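Local structure of putative uncharacterized protein PH1404 (Pyrococcus horikoshii, 3AF6) at residues 32-37 and 43-48; 267-272 and 314-319; 545-550 and 558-563. The protein probably terminates transcription by cutting nascent RNA where it leaves RNA polymerase, acting as a two-zinc nuclease of the metallo-beta-lactamase superfamily. All coordinates share one frame; numbering follows the deposited sequence.

Interaction 1 (32-37 and 43-48); sequences ITEIEF and VIYVKN
The ring of Tyr45 has Glu34 OE2 at its edge, near the ring plane and 4.2 Å from CD2, while Glu36 OE2 approaches CE2 obliquely. One face is covered by Val43, its strand neighbour two residues back, whose CG1 sits over the ring centre. The chain of Glu34 runs alongside the ring, fully extended with CG anti to the backbone N (chi1 -179°), which carries its carboxylate out to the ring edge. Behind these side chains is the antiparallel hairpin of the KHa domain. Glu36 and Val43 form a hydrogen-bonded pair with both bonds made: Val43 N to Glu36 O at 2.8 Å, and Glu36 N to Val43 O at 2.9 Å. Tyr45 N donates to Glu34 O (2.8 Å), whereas Tyr45 O takes a weak bond from Thr33 N. Thr33 and Glu34 thus both face Tyr45, consistent with a classic beta bulge. On the other side of the sheet Ile35 and Ile44, a non-hydrogen-bonded pair, lie side by side, CG2 of Ile35 3.7 Å from CG1 of Ile44, and both reach Val22 of helix 11-22. At the far end, the methyl of Thr33 crosses the aliphatic chain of Lys47 (CG2 to CG 3.4 Å), whose NZ pairs with Glu77. The chemistry is therefore divided by face: the isoleucines seal the sheet against its helix, while the acids gather beside Tyr45. There the salt bridge from Glu36 OE1 to Arg172 would probably offset part of whatever negative charge they carry.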
loop_
_atom_site.group_PDB
_atom_site.type_symbol
_atom_site.label_atom_id
_atom_site.label_comp_id
_atom_site.label_asym_id
_atom_site.label_seq_id
_atom_site.Cartn_x
_atom_site.Cartn_y
_atom_site.Cartn_z
ATOM N N ILE A 32 -6.682 36.671 9.656
ATOM C CA ILE A 32 -6.188 35.370 10.091
ATOM C C ILE A 32 -6.743 35.029 11.470
ATOM O O ILE A 32 -6.320 35.592 12.482
ATOM C CB ILE A 32 -4.646 35.350 10.145
ATOM C CG1 ILE A 32 -4.080 35.554 8.736
ATOM C CG2 ILE A 32 -4.163 34.034 10.732
ATOM C CD1 ILE A 32 -2.568 35.571 8.670
ATOM N N THR A 33 -7.695 34.102 11.497
ATOM C CA THR A 33 -8.332 33.680 12.738
ATOM C C THR A 33 -7.468 32.734 13.569
ATOM O O THR A 33 -7.439 32.829 14.796
ATOM C CB THR A 33 -9.690 33.003 12.454
ATOM O OG1 THR A 33 -9.508 31.914 11.541
ATOM C CG2 THR A 33 -10.660 34.003 11.847
ATOM N N GLU A 34 -6.767 31.822 12.903
ATOM C CA GLU A 34 -5.911 30.873 13.606
ATOM C C GLU A 34 -4.877 30.240 12.696
ATOM O O GLU A 34 -5.056 30.167 11.481
ATOM C CB GLU A 34 -6.746 29.759 14.243
ATOM C CG GLU A 34 -5.910 28.739 15.013
ATOM C CD GLU A 34 -6.707 27.531 15.463
ATOM O OE1 GLU A 34 -6.129 26.661 16.147
ATOM O OE2 GLU A 34 -7.908 27.447 15.131
ATOM N N ILE A 35 -3.789 29.784 13.308
ATOM C CA ILE A 35 -2.707 29.120 12.597
ATOM C C ILE A 35 -2.224 27.991 13.495
ATOM O O ILE A 35 -1.569 28.229 14.507
ATOM C CB ILE A 35 -1.539 30.082 12.312
ATOM C CG1 ILE A 35 -2.041 31.271 11.495
ATOM C CG2 ILE A 35 -0.448 29.365 11.536
ATOM C CD1 ILE A 35 -0.972 32.289 11.175
ATOM N N GLU A 36 -2.570 26.766 13.127
ATOM C CA GLU A 36 -2.182 25.591 13.898
ATOM C C GLU A 36 -1.484 24.564 13.016
ATOM O O GLU A 36 -1.422 24.717 11.796
ATOM C CB GLU A 36 -3.421 24.955 14.531
ATOM C CG GLU A 36 -4.558 24.722 13.544
ATOM C CD GLU A 36 -5.665 23.848 14.110
ATOM O OE1 GLU A 36 -6.069 24.081 15.272
ATOM O OE2 GLU A 36 -6.134 22.936 13.387
ATOM N N PHE A 37 -0.954 23.518 13.643
ATOM C CA PHE A 37 -0.281 22.451 12.911
ATOM C C PHE A 37 -1.225 21.265 12.768
ATOM O O PHE A 37 -1.834 20.830 13.744
ATOM C CB PHE A 37 0.983 21.997 13.649
ATOM C CG PHE A 37 2.212 22.790 13.308
ATOM C CD1 PHE A 37 2.675 22.854 11.999
ATOM C CD2 PHE A 37 2.929 23.449 14.298
ATOM C CE1 PHE A 37 3.837 23.561 11.683
ATOM C CE2 PHE A 37 4.089 24.157 13.991
ATOM C CZ PHE A 37 4.543 24.212 12.683
ATOM N N VAL A 43 -1.629 24.813 9.028
ATOM C CA VAL A 43 -2.927 25.323 8.614
ATOM C C VAL A 43 -3.155 26.766 9.061
ATOM O O VAL A 43 -3.092 27.083 10.252
ATOM C CB VAL A 43 -4.059 24.444 9.167
ATOM C CG1 VAL A 43 -5.403 24.979 8.706
ATOM C CG2 VAL A 43 -3.870 23.009 8.707
ATOM N N ILE A 44 -3.424 27.632 8.085
ATOM C CA ILE A 44 -3.672 29.049 8.336
ATOM C C ILE A 44 -5.101 29.419 7.946
ATOM O O ILE A 44 -5.383 29.700 6.779
ATOM C CB ILE A 44 -2.702 29.939 7.525
ATOM C CG1 ILE A 44 -1.252 29.613 7.898
ATOM C CG2 ILE A 44 -3.006 31.404 7.785
ATOM C CD1 ILE A 44 -0.216 30.376 7.089
ATOM N N TYR A 45 -5.998 29.417 8.929
ATOM C CA TYR A 45 -7.403 29.751 8.700
ATOM C C TYR A 45 -7.625 31.261 8.542
ATOM O O TYR A 45 -7.017 32.070 9.249
ATOM C CB TYR A 45 -8.268 29.218 9.853
ATOM C CG TYR A 45 -8.447 27.711 9.866
ATOM C CD1 TYR A 45 -8.975 27.041 8.760
ATOM C CD2 TYR A 45 -8.121 26.959 10.996
ATOM C CE1 TYR A 45 -9.175 25.660 8.780
ATOM C CE2 TYR A 45 -8.318 25.579 11.026
ATOM C CZ TYR A 45 -8.846 24.938 9.916
ATOM O OH TYR A 45 -9.054 23.576 9.945
ATOM N N VAL A 46 -8.504 31.629 7.611
ATOM C CA VAL A 46 -8.815 33.032 7.342
ATOM C C VAL A 46 -10.300 33.221 7.044
ATOM O O VAL A 46 -10.960 32.305 6.551
ATOM C CB VAL A 46 -8.010 33.555 6.136
ATOM C CG1 VAL A 46 -6.519 33.421 6.408
ATOM C CG2 VAL A 46 -8.397 32.783 4.883
ATOM N N LYS A 47 -10.820 34.410 7.341
ATOM C CA LYS A 47 -12.230 34.709 7.102
ATOM C C LYS A 47 -12.463 35.552 5.852
ATOM O O LYS A 47 -13.074 36.620 5.919
ATOM C CB LYS A 47 -12.842 35.419 8.317
ATOM C CG LYS A 47 -13.118 34.498 9.496
ATOM C CD LYS A 47 -13.889 35.210 10.598
ATOM C CE LYS A 47 -14.234 34.250 11.727
ATOM N NZ LYS A 47 -14.964 34.918 12.839
ATOM N N ASN A 48 -11.978 35.058 4.715
ATOM C CA ASN A 48 -12.125 35.738 3.431
ATOM C C ASN A 48 -11.318 35.013 2.358
ATOM O O ASN A 48 -10.253 34.462 2.634
ATOM C CB ASN A 48 -11.655 37.189 3.530
ATOM C CG ASN A 48 -10.221 37.297 3.984
ATOM O OD1 ASN A 48 -9.857 36.777 5.037
ATOM N ND2 ASN A 48 -9.396 37.972 3.192
#

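Interaction 2 (267-272 and 314-319); sequences YLFRYN and KEVIKH
Phe269 makes every contact from the 267-272 side, its ring pushed among Glu315, Val316 and His319 of helix 310-319. Over one face of the ring lies CB of Glu315, 4.0 Å from the centroid and off toward the rim, a CH-pi contact made by the root of the acid and not by its carboxylate. The side chain of Val316 crosses that of Phe269 at about a right angle, CG2 of Val316 standing 4.1 Å from CE2 of Phe269. The outer end of the ring reaches His319: Phe269 CE1 sits over the centre of the imidazole, 3.5 Å from ND1, with the two planes 45° apart, an oblique aromatic contact. What sets the imidazole is a bond one turn back in its own helix. His319 ND1 donates to Glu315 O at 3.0 Å, the acceptor lying close to the ring plane although the donor stands above the plane of the carbonyl. Further out, Glu315 bends at chi2 (-57°) and turns its carboxylate toward Lys318, where OE2 and NZ form a weak, 3.5 Å salt bridge. Phe170 meets the imidazole as well, and Ile278 of strand 278-280 touches both Phe269 and Val316. Behind Phe269 its short helix ends in a Schellman motif with Asn272 at positive phi and Asn272 N bonded to Phe269 O. No hydrogen bond joins the two segments: within the metallo-beta-lactamase domain this junction depends on apolar and aromatic surfaces, and the bond from His319 ND1 to Glu315 O fixes the turn of the imidazole against which Phe269 rests.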
loop_
_atom_site.group_PDB
_atom_site.type_symbol
_atom_site.label_atom_id
_atom_site.label_comp_id
_atom_site.label_asym_id
_atom_site.label_seq_id
_atom_site.Cartn_x
_atom_site.Cartn_y
_atom_site.Cartn_z
ATOM N N TYR A 267 -2.827 -4.750 15.187
ATOM C CA TYR A 267 -2.591 -5.448 16.448
ATOM C C TYR A 267 -2.141 -4.436 17.493
ATOM O O TYR A 267 -2.446 -4.552 18.684
ATOM C CB TYR A 267 -1.478 -6.474 16.264
ATOM C CG TYR A 267 -1.217 -7.355 17.462
ATOM C CD1 TYR A 267 -1.941 -8.534 17.650
ATOM C CD2 TYR A 267 -0.207 -7.048 18.375
ATOM C CE1 TYR A 267 -1.664 -9.389 18.705
ATOM C CE2 TYR A 267 0.080 -7.900 19.436
ATOM C CZ TYR A 267 -0.653 -9.068 19.591
ATOM O OH TYR A 267 -0.387 -9.926 20.630
ATOM N N LEU A 268 -1.402 -3.439 17.023
ATOM C CA LEU A 268 -0.861 -2.395 17.875
ATOM C C LEU A 268 -1.921 -1.602 18.616
ATOM O O LEU A 268 -1.707 -1.198 19.760
ATOM C CB LEU A 268 0.001 -1.459 17.034
ATOM C CG LEU A 268 1.507 -1.413 17.307
ATOM C CD1 LEU A 268 2.021 -2.742 17.867
ATOM C CD2 LEU A 268 2.210 -1.036 16.003
ATOM N N PHE A 269 -3.058 -1.376 17.965
ATOM C CA PHE A 269 -4.151 -0.619 18.563
ATOM C C PHE A 269 -4.997 -1.509 19.471
ATOM O O PHE A 269 -5.503 -1.063 20.499
ATOM C CB PHE A 269 -5.011 0.002 17.456
ATOM C CG PHE A 269 -4.313 1.090 16.681
ATOM C CD1 PHE A 269 -4.139 2.350 17.231
ATOM C CD2 PHE A 269 -3.810 0.845 15.410
ATOM C CE1 PHE A 269 -3.470 3.366 16.527
ATOM C CE2 PHE A 269 -3.140 1.855 14.697
ATOM C CZ PHE A 269 -2.973 3.117 15.263
ATOM N N ARG A 270 -5.146 -2.772 19.088
ATOM C CA ARG A 270 -5.912 -3.721 19.884
ATOM C C ARG A 270 -5.423 -3.685 21.330
ATOM O O ARG A 270 -6.217 -3.782 22.255
ATOM C CB ARG A 270 -5.750 -5.136 19.323
ATOM C CG ARG A 270 -6.403 -6.227 20.169
ATOM C CD ARG A 270 -5.929 -7.604 19.742
ATOM N NE ARG A 270 -6.461 -8.666 20.590
ATOM C CZ ARG A 270 -5.970 -9.904 20.632
ATOM N NH1 ARG A 270 -4.932 -10.237 19.872
ATOM N NH2 ARG A 270 -6.507 -10.811 21.439
ATOM N N TYR A 271 -4.109 -3.537 21.507
ATOM C CA TYR A 271 -3.496 -3.484 22.833
ATOM C C TYR A 271 -3.077 -2.089 23.298
ATOM O O TYR A 271 -2.368 -1.955 24.286
ATOM C CB TYR A 271 -2.280 -4.405 22.882
ATOM C CG TYR A 271 -2.623 -5.878 22.870
ATOM C CD1 TYR A 271 -3.301 -6.472 23.942
ATOM C CD2 TYR A 271 -2.259 -6.683 21.799
ATOM C CE1 TYR A 271 -3.603 -7.834 23.941
ATOM C CE2 TYR A 271 -2.554 -8.038 21.784
ATOM C CZ TYR A 271 -3.222 -8.614 22.855
ATOM O OH TYR A 271 -3.479 -9.967 22.827
ATOM N N ASN A 272 -3.526 -1.051 22.605
ATOM C CA ASN A 272 -3.165 0.315 22.975
ATOM C C ASN A 272 -1.657 0.540 23.097
ATOM O O ASN A 272 -1.196 1.216 24.019
ATOM C CB ASN A 272 -3.824 0.702 24.292
ATOM C CG ASN A 272 -5.269 1.073 24.119
ATOM O OD1 ASN A 272 -6.084 0.248 23.707
ATOM N ND2 ASN A 272 -5.601 2.325 24.429
ATOM N N LYS A 314 -10.327 0.037 12.112
ATOM C CA LYS A 314 -10.974 1.342 12.071
ATOM C C LYS A 314 -10.000 2.350 12.667
ATOM O O LYS A 314 -9.966 3.511 12.256
ATOM C CB LYS A 314 -12.264 1.323 12.897
ATOM C CG LYS A 314 -13.069 2.636 12.908
ATOM C CD LYS A 314 -13.994 2.671 14.128
ATOM C CE LYS A 314 -15.046 3.775 14.059
ATOM N NZ LYS A 314 -16.173 3.441 13.130
ATOM N N GLU A 315 -9.210 1.902 13.637
ATOM C CA GLU A 315 -8.220 2.763 14.272
ATOM C C GLU A 315 -7.076 3.090 13.305
ATOM O O GLU A 315 -6.601 4.224 13.258
ATOM C CB GLU A 315 -7.670 2.095 15.538
ATOM C CG GLU A 315 -8.615 2.165 16.719
ATOM C CD GLU A 315 -8.991 3.597 17.052
ATOM O OE1 GLU A 315 -8.069 4.423 17.190
ATOM O OE2 GLU A 315 -10.201 3.905 17.176
ATOM N N VAL A 316 -6.645 2.089 12.539
ATOM C CA VAL A 316 -5.581 2.269 11.562
ATOM C C VAL A 316 -5.979 3.426 10.665
ATOM O O VAL A 316 -5.209 4.370 10.445
ATOM C CB VAL A 316 -5.407 1.009 10.682
ATOM C CG1 VAL A 316 -4.512 1.312 9.478
ATOM C CG2 VAL A 316 -4.824 -0.119 11.509
ATOM N N ILE A 317 -7.199 3.344 10.151
ATOM C CA ILE A 317 -7.734 4.373 9.272
ATOM C C ILE A 317 -7.685 5.735 9.942
ATOM O O ILE A 317 -7.158 6.694 9.384
ATOM C CB ILE A 317 -9.192 4.061 8.889
ATOM C CG1 ILE A 317 -9.235 2.831 7.991
ATOM C CG2 ILE A 317 -9.820 5.255 8.191
ATOM C CD1 ILE A 317 -10.637 2.333 7.731
ATOM N N LYS A 318 -8.224 5.806 11.150
ATOM C CA LYS A 318 -8.271 7.053 11.884
ATOM C C LYS A 318 -6.908 7.642 12.204
ATOM O O LYS A 318 -6.804 8.828 12.495
ATOM C CB LYS A 318 -9.089 6.851 13.164
ATOM C CG LYS A 318 -10.580 6.619 12.889
ATOM C CD LYS A 318 -11.344 6.197 14.124
ATOM C CE LYS A 318 -11.289 7.269 15.196
ATOM N NZ LYS A 318 -11.972 6.834 16.449
ATOM N N HIS A 319 -5.862 6.822 12.136
ATOM C CA HIS A 319 -4.501 7.280 12.435
ATOM C C HIS A 319 -3.601 7.465 11.208
ATOM O O HIS A 319 -2.482 7.973 11.320
ATOM C CB HIS A 319 -3.805 6.311 13.394
ATOM C CG HIS A 319 -4.212 6.472 14.825
ATOM N ND1 HIS A 319 -5.418 6.017 15.314
ATOM C CD2 HIS A 319 -3.564 7.031 15.877
ATOM C CE1 HIS A 319 -5.495 6.285 16.605
ATOM N NE2 HIS A 319 -4.385 6.901 16.971
#

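Interaction 3 (545-550 and 558-563); sequences IIFVSY and RQVQSG
This is a strand-to-helix contact in the beta-CASP domain, where strand 544-547 of the parallel six-stranded sheet is followed by a loop and helix 556-561, which packs back against it. Phe547 supplies the apolar part. Its ring takes Val560 at the edge, CZ lying 4.0 Å from CB near the ring plane, and meets the chain of Gln561 obliquely, with CE2 3.6 Å from Gln561 CB. The glutamine chain runs extended, CG swung to the side away from the backbone N (chi1 -170°); it crosses the ring and carries its amide beyond, where OE1 accepts from Thr587 of the adjoining strand 584-587. The second meeting is polar. Tyr550 and Arg558 run alongside each other in the same direction, ring and guanidinium planes 80° apart. Tyr550 OH and Arg558 NH2 are 3.6 Å apart, with no hydrogen bond between them; instead both turn to Glu620 OE1, which gathers a tyrosine hydroxyl and an arginine. That acid follows shortly after His618, a zinc ligand whose side chain is about 6 Å from that of Tyr550, and a sulfate lies about 3 Å from the tyrosine side chain, so this end of the contact borders the metal site. The helix finishes in a Schellman motif at Gly563. A water also bridges the segments, donating to Ser549 O and to Gln561 OE1, each at 3.3 Å.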
loop_
_atom_site.group_PDB
_atom_site.type_symbol
_atom_site.label_atom_id
_atom_site.label_comp_id
_atom_site.label_asym_id
_atom_site.label_seq_id
_atom_site.Cartn_x
_atom_site.Cartn_y
_atom_site.Cartn_z
ATOM N N ILE A 545 -2.916 -26.269 -11.806
ATOM C CA ILE A 545 -2.664 -25.215 -10.838
ATOM C C ILE A 545 -1.387 -24.500 -11.288
ATOM O O ILE A 545 -0.391 -25.139 -11.628
ATOM C CB ILE A 545 -2.521 -25.780 -9.398
ATOM C CG1 ILE A 545 -2.552 -24.624 -8.398
ATOM C CG2 ILE A 545 -1.243 -26.600 -9.263
ATOM C CD1 ILE A 545 -2.568 -25.061 -6.950
ATOM N N ILE A 546 -1.433 -23.173 -11.318
ATOM C CA ILE A 546 -0.289 -22.378 -11.750
ATOM C C ILE A 546 0.134 -21.362 -10.690
ATOM O O ILE A 546 -0.633 -20.469 -10.329
ATOM C CB ILE A 546 -0.624 -21.600 -13.054
ATOM C CG1 ILE A 546 -1.030 -22.571 -14.165
ATOM C CG2 ILE A 546 0.574 -20.782 -13.496
ATOM C CD1 ILE A 546 -1.540 -21.879 -15.410
ATOM N N PHE A 547 1.352 -21.492 -10.188
ATOM C CA PHE A 547 1.843 -20.539 -9.198
ATOM C C PHE A 547 2.496 -19.401 -9.966
ATOM O O PHE A 547 3.347 -19.632 -10.830
ATOM C CB PHE A 547 2.849 -21.209 -8.246
ATOM C CG PHE A 547 2.222 -22.240 -7.346
ATOM C CD1 PHE A 547 1.349 -21.852 -6.329
ATOM C CD2 PHE A 547 2.438 -23.598 -7.561
ATOM C CE1 PHE A 547 0.694 -22.803 -5.542
ATOM C CE2 PHE A 547 1.790 -24.551 -6.782
ATOM C CZ PHE A 547 0.915 -24.150 -5.771
ATOM N N VAL A 548 2.072 -18.177 -9.667
ATOM C CA VAL A 548 2.592 -16.993 -10.336
ATOM C C VAL A 548 3.157 -16.020 -9.315
ATOM O O VAL A 548 3.280 -14.822 -9.570
ATOM C CB VAL A 548 1.487 -16.280 -11.138
ATOM C CG1 VAL A 548 0.919 -17.215 -12.191
ATOM C CG2 VAL A 548 0.395 -15.803 -10.193
ATOM N N SER A 549 3.487 -16.546 -8.145
ATOM C CA SER A 549 4.051 -15.726 -7.091
ATOM C C SER A 549 4.970 -16.557 -6.218
ATOM O O SER A 549 4.919 -17.792 -6.221
ATOM C CB SER A 549 2.943 -15.106 -6.237
ATOM O OG SER A 549 2.173 -16.103 -5.595
ATOM N N TYR A 550 5.824 -15.856 -5.483
ATOM C CA TYR A 550 6.769 -16.476 -4.576
ATOM C C TYR A 550 6.001 -17.276 -3.539
ATOM O O TYR A 550 5.091 -16.747 -2.898
ATOM C CB TYR A 550 7.585 -15.396 -3.858
ATOM C CG TYR A 550 8.668 -15.935 -2.952
ATOM C CD1 TYR A 550 9.766 -16.613 -3.481
ATOM C CD2 TYR A 550 8.609 -15.749 -1.568
ATOM C CE1 TYR A 550 10.784 -17.088 -2.661
ATOM C CE2 TYR A 550 9.627 -16.227 -0.733
ATOM C CZ TYR A 550 10.712 -16.893 -1.290
ATOM O OH TYR A 550 11.739 -17.357 -0.495
ATOM N N ARG A 558 4.106 -23.711 -1.299
ATOM C CA ARG A 558 5.438 -24.208 -1.623
ATOM C C ARG A 558 5.428 -25.729 -1.568
ATOM O O ARG A 558 6.074 -26.401 -2.369
ATOM C CB ARG A 558 6.487 -23.667 -0.645
ATOM C CG ARG A 558 7.793 -24.458 -0.677
ATOM C CD ARG A 558 8.893 -23.825 0.158
ATOM N NE ARG A 558 9.354 -22.564 -0.413
ATOM C CZ ARG A 558 10.541 -22.015 -0.163
ATOM N NH1 ARG A 558 11.393 -22.623 0.655
ATOM N NH2 ARG A 558 10.879 -20.868 -0.740
ATOM N N GLN A 559 4.673 -26.258 -0.614
ATOM C CA GLN A 559 4.552 -27.690 -0.422
ATOM C C GLN A 559 4.039 -28.343 -1.704
ATOM O O GLN A 559 4.627 -29.305 -2.197
ATOM C CB GLN A 559 3.609 -27.953 0.748
ATOM C CG GLN A 559 3.644 -29.366 1.285
ATOM C CD GLN A 559 3.107 -29.445 2.703
ATOM O OE1 GLN A 559 1.964 -29.072 2.970
ATOM N NE2 GLN A 559 3.935 -29.928 3.621
ATOM N N VAL A 560 2.947 -27.808 -2.244
ATOM C CA VAL A 560 2.363 -28.324 -3.480
ATOM C C VAL A 560 3.314 -28.082 -4.654
ATOM O O VAL A 560 3.560 -28.968 -5.479
ATOM C CB VAL A 560 1.033 -27.622 -3.801
ATOM C CG1 VAL A 560 0.508 -28.095 -5.147
ATOM C CG2 VAL A 560 0.031 -27.882 -2.697
ATOM N N GLN A 561 3.839 -26.861 -4.706
ATOM C CA GLN A 561 4.758 -26.427 -5.747
ATOM C C GLN A 561 6.032 -27.261 -5.759
ATOM O O GLN A 561 6.724 -27.330 -6.769
ATOM C CB GLN A 561 5.116 -24.958 -5.522
ATOM C CG GLN A 561 5.869 -24.310 -6.661
ATOM C CD GLN A 561 6.501 -22.989 -6.262
ATOM O OE1 GLN A 561 6.630 -22.078 -7.082
ATOM N NE2 GLN A 561 6.912 -22.885 -5.002
ATOM N N SER A 562 6.338 -27.897 -4.635
ATOM C CA SER A 562 7.551 -28.704 -4.526
ATOM C C SER A 562 7.413 -30.128 -5.037
ATOM O O SER A 562 8.407 -30.840 -5.171
ATOM C CB SER A 562 8.035 -28.730 -3.077
ATOM O OG SER A 562 8.479 -27.442 -2.683
ATOM N N GLY A 563 6.184 -30.545 -5.313
ATOM C CA GLY A 563 5.980 -31.884 -5.815
ATOM C C GLY A 563 5.254 -32.825 -4.877
ATOM O O GLY A 563 4.776 -33.868 -5.323
HETATM O O HOH W 1 7.762 -19.030 -7.223
#

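How the interactions relate
From the N terminus the three contacts follow in series; none encloses or crosses another. Interaction 1 closes the tight turn of a hairpin in the KHa domain, five residues separating its segments. Interaction 2 closes a longer loop of 41 residues in the metallo-beta-lactamase domain, bringing helix 310-319 back to helix 267-270 after the long helix 282-301. Interaction 3 again spans a short connection, seven residues, and ties a strand of the beta-CASP sheet to its following helix near the zinc site. The centres of interactions 1 and 3 lie about 57 Å apart, on opposite sides of the chain's centre; that of interaction 2 is about 30 Å from the first and about 34 Å from the third.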